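Local structure of extracellular ligand-binding receptor (Desulfitobacterium hafniense, 4Q6B) at the leucine site. The protein binds leucine as the substrate-binding protein of an ABC transporter, probably delivering the amino acid to its membrane partner for uptake. Coordinates in Å, arbitrary orientation; residue numbers count along the deposited sequence, not the author numbering.

The leucine site. Residues 82-84, 105-108, 231-232, 285. With LEU (leucine), chain B.
Leucine lies largely buried in the ligand pocket of this protein of the periplasmic-binding-protein family, gripped at its amino and carboxylate ends. Its carboxylate meets the start of helix 84-97, where the backbone N of Ser84 donates an almost straight bond (170° at H) to leucine O at 2.9 Å. The Ser84 hydroxyl, with OG beside its own backbone N (chi1 -66°), reaches leucine OXT at 2.6 Å, and Thr107 N adds a second firm donor to OXT. Small, hydroxyl-bearing Ser84 thus suits the start of a helix, where its backbone N and hydroxyl both point at the carboxylate and the dipole would favour a negative group. Its OG also accepts Ser108 N at 3.1 Å, which fixes the hydroxyl's aim; an alanine here would remove both bonds and would probably loosen the carboxylate, though the backbone donor would remain. Water 1 bridges leucine O to Asn83 ND2.

Three acceptors receive leucine N, presumably an ammonium, an arrangement that would favour an alpha-amino acid: Ala105 O, nearly along its C=O axis; Thr107 OG1, held in the crowded position (chi1 56°); and Asn231 OD1, through an in-plane lone pair, 3.0 Å from leucine N. The isobutyl group, with no polar atoms to satisfy, packs against carbon atoms and a flat face. Extended Arg82 lays one guanidinium face against leucine CD1, offset toward the rim, with CZ 3.7 Å from leucine CD2, while the Tyr285 ring brings CE1 within 3.6 Å of leucine CD1. Ala105 CB and Ser232 CB add to a lining suited to a branched aliphatic group. The site binds leucine, presumably for uptake by the transporter.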
# COMPACT_ATOMS: atom_id res chain seq x y z
N ARG A 82 -4.40 2.45 -7.87
CA ARG A 82 -3.17 1.86 -7.30
C ARG A 82 -2.16 2.96 -7.03
O ARG A 82 -1.68 3.14 -5.89
CB ARG A 82 -2.54 0.88 -8.29
CG ARG A 82 -1.33 0.12 -7.71
CD ARG A 82 -0.80 -0.89 -8.75
NE ARG A 82 0.33 -1.71 -8.29
CZ ARG A 82 1.61 -1.43 -8.54
NH1 ARG A 82 2.55 -2.25 -8.09
NH2 ARG A 82 1.92 -0.35 -9.24
N ASN A 83 -1.89 3.76 -8.05
CA ASN A 83 -0.80 4.73 -7.94
C ASN A 83 -1.32 5.99 -7.27
O ASN A 83 -2.39 6.49 -7.66
CB ASN A 83 -0.28 5.14 -9.34
CG ASN A 83 0.25 3.95 -10.12
OD1 ASN A 83 -0.53 3.23 -10.74
ND2 ASN A 83 1.57 3.71 -10.05
N SER A 84 -0.58 6.53 -6.31
CA SER A 84 -1.05 7.78 -5.69
C SER A 84 -1.21 8.96 -6.66
O SER A 84 -2.10 9.79 -6.48
CB SER A 84 -0.12 8.19 -4.54
OG SER A 84 -0.18 7.26 -3.47
N ALA A 105 -3.87 0.45 -2.43
CA ALA A 105 -2.45 0.59 -2.65
C ALA A 105 -1.78 1.97 -2.54
O ALA A 105 -0.58 2.05 -2.44
CB ALA A 105 -2.07 -0.06 -3.96
N SER A 106 -2.56 3.05 -2.58
CA SER A 106 -1.96 4.36 -2.66
C SER A 106 -1.55 4.83 -1.28
O SER A 106 -2.39 5.07 -0.44
CB SER A 106 -2.93 5.38 -3.28
OG SER A 106 -3.24 5.05 -4.62
N THR A 107 -0.24 5.00 -1.08
CA THR A 107 0.31 5.27 0.25
C THR A 107 0.73 6.71 0.49
O THR A 107 1.11 7.05 1.62
CB THR A 107 1.55 4.38 0.51
OG1 THR A 107 2.50 4.60 -0.55
CG2 THR A 107 1.15 2.91 0.56
N SER A 108 0.62 7.60 -0.49
CA SER A 108 0.99 9.00 -0.25
C SER A 108 0.17 9.65 0.86
O SER A 108 -1.06 9.63 0.86
CB SER A 108 0.79 9.84 -1.51
OG SER A 108 1.06 11.24 -1.22
N ASN A 231 6.94 0.21 0.64
CA ASN A 231 6.03 -0.82 0.16
C ASN A 231 6.07 -1.23 -1.32
O ASN A 231 5.55 -2.31 -1.66
CB ASN A 231 4.58 -0.48 0.54
CG ASN A 231 3.82 0.13 -0.61
OD1 ASN A 231 4.10 1.25 -1.03
ND2 ASN A 231 2.87 -0.61 -1.14
N SER A 232 6.63 -0.40 -2.20
CA SER A 232 6.68 -0.79 -3.61
C SER A 232 7.63 -1.98 -3.82
O SER A 232 7.66 -2.60 -4.90
CB SER A 232 7.13 0.39 -4.49
OG SER A 232 8.36 0.88 -4.01
N TYR A 285 -1.26 -7.43 -2.12
CA TYR A 285 -2.36 -6.79 -2.87
C TYR A 285 -3.64 -7.63 -2.96
O TYR A 285 -4.76 -7.08 -2.86
CB TYR A 285 -1.88 -6.41 -4.28
CG TYR A 285 -0.68 -5.50 -4.19
CD1 TYR A 285 -0.80 -4.21 -3.71
CD2 TYR A 285 0.60 -6.00 -4.46
CE1 TYR A 285 0.34 -3.38 -3.58
CE2 TYR A 285 1.72 -5.20 -4.33
CZ TYR A 285 1.58 -3.89 -3.89
OH TYR A 285 2.73 -3.12 -3.76
N LEU B . 2.31 2.77 -2.97
CA LEU B . 2.42 3.18 -4.38
C LEU B . 1.76 4.53 -4.60
O LEU B . 1.81 5.08 -5.69
CB LEU B . 1.76 2.11 -5.26
CG LEU B . 2.68 0.89 -5.10
CD1 LEU B . 1.88 -0.34 -4.80
CD2 LEU B . 3.63 0.67 -6.26
OXT LEU B . 1.19 5.08 -3.65
O HOH W 1 3.13 4.92 -7.96